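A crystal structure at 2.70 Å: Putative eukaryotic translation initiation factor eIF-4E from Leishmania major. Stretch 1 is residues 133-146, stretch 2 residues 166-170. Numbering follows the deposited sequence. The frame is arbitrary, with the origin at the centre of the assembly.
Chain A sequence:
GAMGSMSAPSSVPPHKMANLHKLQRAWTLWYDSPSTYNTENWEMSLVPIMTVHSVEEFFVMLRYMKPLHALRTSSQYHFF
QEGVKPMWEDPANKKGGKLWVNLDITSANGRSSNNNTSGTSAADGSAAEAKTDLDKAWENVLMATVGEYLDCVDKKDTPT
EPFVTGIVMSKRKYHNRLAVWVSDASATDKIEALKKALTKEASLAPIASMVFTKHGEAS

Stretch 1 133-146: DLDKAWENVLMATV
Stretch 2 (166-170) GIVMS

Residues 133-146 form a helix that continues later in the chain. Residues 166-170 lie within a longer strand. The two run nearly antiparallel, with 168° between their N-to-C directions and a closest axis approach of 9.7 Å. The nearest CA pairs give the register. Trp138 CA lies 7.7 Å from Met169 CA, Leu142 CA 8.1 Å from Ile167 CA, and Thr145 CA 7.8 Å from Gly166 CA.

The helix is regular, with phi near -65° and psi mostly between -32° and -48°, reaching -56° at Thr145. Its i to i+4 hydrogen bonds run from Ala137 N to Asp133 O, 2.9 Å, through Val146 N to Leu142 O, 3.0 Å. The strand is extended. Phi/psi is -177/-175 at Gly166, -144/159 at Ile167, -144/127 at Val168, -106/133 at Met169 and -131/110 at Ser170.

No hydrogen bond crosses between the stretches. The contact is made by packing and buries 358 Å², both sides summed. Strand alternation sets the pattern: Ile167 and Met169 point toward the helix, while Val168 points away.

Ile167 is the main bump. Its chi1 is 58° (p) and its chi2 171° (t), and its CD1 enters a hollow lined by four helix residues. Ile167 CD1 lies 3.6 Å from Trp138 CZ3, 3.7 Å from Leu142 CD2, 4.0 Å from Val141 CG1 and 3.7 Å from Thr145 OG1. Val141 is t (177°). Leu142 has chi1 -87° (m) and chi2 162° (t); its CA-to-CB bond points sideways, but its end comes nearer the strand.

Thr145 points toward the strand with chi1 -55° (m). Its OG1 donates a hydrogen bond to Val141 O, 2.7 Å away, one turn back. This satisfies the hydroxyl within the helix, so it can sit beside Ile167 CD1 without a polar partner from the strand.

Trp138 supplies the broad surface. Its CA-to-CB bond points sideways, but chi1 179° (t) and chi2 -132° bring the indole nearer the strand. Met169 CB sits over one face of the six-membered ring, 3.6 Å from the ring centroid and 11° off the normal, a CH-pi contact. Met169 CB is also 3.6 Å from Trp138 CZ3. Ile167 CD1 approaches the same ring obliquely.

Met169 has chi1 174° (t), chi2 58° (p) and chi3 82° (p). This bent chain carries its tip to Leu134, where Met169 CE meets Leu134 CD1 at 4.0 Å. Leu134 points toward the strand with chi1 -180° (t) and chi2 64° (p).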

# COMPACT_ATOMS: atom_id res chain seq x y z
N ASP A 133 4.26 -10.56 11.56
CA ASP A 133 4.06 -11.13 10.23
C ASP A 133 3.13 -10.26 9.39
O ASP A 133 3.28 -10.19 8.16
CB ASP A 133 3.50 -12.55 10.34
CG ASP A 133 4.51 -13.53 10.90
OD1 ASP A 133 5.71 -13.40 10.58
OD2 ASP A 133 4.11 -14.42 11.67
N LEU A 134 2.17 -9.58 10.02
CA LEU A 134 1.29 -8.68 9.29
C LEU A 134 2.07 -7.51 8.70
O LEU A 134 1.91 -7.17 7.52
CB LEU A 134 0.18 -8.18 10.21
CG LEU A 134 -0.84 -7.22 9.60
CD1 LEU A 134 -1.63 -7.90 8.50
CD2 LEU A 134 -1.77 -6.69 10.68
N ASP A 135 2.91 -6.86 9.51
CA ASP A 135 3.74 -5.79 8.99
C ASP A 135 4.66 -6.30 7.88
O ASP A 135 4.86 -5.62 6.87
CB ASP A 135 4.56 -5.16 10.11
CG ASP A 135 3.70 -4.46 11.14
OD1 ASP A 135 2.72 -3.78 10.75
OD2 ASP A 135 4.01 -4.58 12.35
N LYS A 136 5.23 -7.50 8.07
CA LYS A 136 6.13 -8.05 7.06
C LYS A 136 5.41 -8.28 5.74
O LYS A 136 5.96 -7.98 4.67
CB LYS A 136 6.75 -9.35 7.56
CG LYS A 136 7.74 -9.18 8.71
CD LYS A 136 8.19 -10.53 9.25
CE LYS A 136 9.13 -10.37 10.44
NZ LYS A 136 9.41 -11.67 11.11
N ALA A 137 4.19 -8.80 5.79
CA ALA A 137 3.42 -9.02 4.57
C ALA A 137 3.04 -7.70 3.92
O ALA A 137 3.07 -7.57 2.68
CB ALA A 137 2.18 -9.85 4.87
N TRP A 138 2.68 -6.71 4.73
CA TRP A 138 2.37 -5.39 4.19
C TRP A 138 3.58 -4.81 3.45
O TRP A 138 3.46 -4.33 2.32
CB TRP A 138 1.93 -4.48 5.34
CG TRP A 138 1.60 -3.07 4.98
CD1 TRP A 138 2.03 -1.95 5.61
CD2 TRP A 138 0.76 -2.63 3.90
NE1 TRP A 138 1.51 -0.83 5.00
CE2 TRP A 138 0.73 -1.22 3.95
CE3 TRP A 138 0.03 -3.29 2.91
CZ2 TRP A 138 0.01 -0.46 3.04
CZ3 TRP A 138 -0.68 -2.53 2.00
CH2 TRP A 138 -0.69 -1.13 2.07
N GLU A 139 4.76 -4.90 4.07
CA GLU A 139 5.98 -4.41 3.44
C GLU A 139 6.30 -5.19 2.16
O GLU A 139 6.70 -4.60 1.15
CB GLU A 139 7.15 -4.49 4.42
CG GLU A 139 7.02 -3.56 5.63
CD GLU A 139 8.14 -3.75 6.64
OE1 GLU A 139 8.95 -4.69 6.47
OE2 GLU A 139 8.21 -2.96 7.60
N ASN A 140 6.13 -6.51 2.19
CA ASN A 140 6.40 -7.32 1.01
C ASN A 140 5.50 -6.92 -0.15
O ASN A 140 5.95 -6.80 -1.29
CB ASN A 140 6.24 -8.80 1.33
CG ASN A 140 7.37 -9.34 2.19
OD1 ASN A 140 8.45 -8.75 2.27
ND2 ASN A 140 7.13 -10.47 2.84
N VAL A 141 4.21 -6.71 0.12
CA VAL A 141 3.28 -6.35 -0.95
C VAL A 141 3.58 -4.95 -1.46
O VAL A 141 3.48 -4.68 -2.67
CB VAL A 141 1.83 -6.48 -0.47
CG1 VAL A 141 0.86 -6.03 -1.56
CG2 VAL A 141 1.54 -7.92 -0.07
N LEU A 142 3.97 -4.03 -0.57
CA LEU A 142 4.34 -2.70 -1.03
C LEU A 142 5.57 -2.75 -1.93
O LEU A 142 5.63 -2.08 -2.97
CB LEU A 142 4.57 -1.79 0.17
CG LEU A 142 3.33 -1.09 0.72
CD1 LEU A 142 3.59 -0.57 2.13
CD2 LEU A 142 2.92 0.05 -0.21
N MET A 143 6.58 -3.54 -1.53
CA MET A 143 7.79 -3.66 -2.33
C MET A 143 7.49 -4.31 -3.67
O MET A 143 8.07 -3.93 -4.69
CB MET A 143 8.84 -4.48 -1.58
CG MET A 143 9.47 -3.75 -0.39
SD MET A 143 10.81 -4.67 0.38
CE MET A 143 9.93 -6.13 0.93
N ALA A 144 6.59 -5.30 -3.70
CA ALA A 144 6.19 -5.90 -4.96
C ALA A 144 5.45 -4.90 -5.83
O ALA A 144 5.59 -4.92 -7.06
CB ALA A 144 5.32 -7.13 -4.70
N THR A 145 4.66 -4.02 -5.22
CA THR A 145 3.96 -3.00 -5.99
C THR A 145 4.95 -2.06 -6.66
O THR A 145 4.95 -1.91 -7.89
CB THR A 145 3.01 -2.22 -5.08
OG1 THR A 145 2.13 -3.13 -4.41
CG2 THR A 145 2.17 -1.23 -5.89
N VAL A 146 5.83 -1.44 -5.87
CA VAL A 146 6.74 -0.45 -6.43
C VAL A 146 7.74 -1.10 -7.38
O VAL A 146 8.11 -0.52 -8.41
CB VAL A 146 7.46 0.34 -5.32
CG1 VAL A 146 6.47 1.17 -4.53
CG2 VAL A 146 8.25 -0.59 -4.40
N GLY A 166 -3.54 -0.14 -7.59
CA GLY A 166 -3.18 0.21 -6.23
C GLY A 166 -3.41 -0.93 -5.27
O GLY A 166 -3.74 -2.05 -5.67
N ILE A 167 -3.20 -0.63 -3.99
CA ILE A 167 -3.42 -1.59 -2.91
C ILE A 167 -3.96 -0.84 -1.70
O ILE A 167 -3.80 0.38 -1.56
CB ILE A 167 -2.13 -2.36 -2.51
CG1 ILE A 167 -1.03 -1.39 -2.08
CG2 ILE A 167 -1.67 -3.24 -3.66
CD1 ILE A 167 0.18 -2.07 -1.49
N VAL A 168 -4.61 -1.59 -0.81
CA VAL A 168 -5.27 -1.03 0.37
C VAL A 168 -5.10 -2.01 1.52
O VAL A 168 -5.42 -3.19 1.39
CB VAL A 168 -6.76 -0.75 0.12
CG1 VAL A 168 -7.41 -0.13 1.36
CG2 VAL A 168 -6.96 0.17 -1.08
N MET A 169 -4.59 -1.51 2.64
CA MET A 169 -4.61 -2.24 3.90
C MET A 169 -5.66 -1.60 4.79
O MET A 169 -5.72 -0.38 4.90
CB MET A 169 -3.23 -2.21 4.57
CG MET A 169 -3.21 -2.82 5.96
SD MET A 169 -3.76 -4.54 5.96
CE MET A 169 -2.25 -5.37 5.48
N SER A 170 -6.50 -2.43 5.41
CA SER A 170 -7.64 -1.95 6.19
C SER A 170 -7.63 -2.65 7.54
O SER A 170 -7.90 -3.85 7.62
CB SER A 170 -8.95 -2.19 5.45
OG SER A 170 -10.03 -1.50 6.06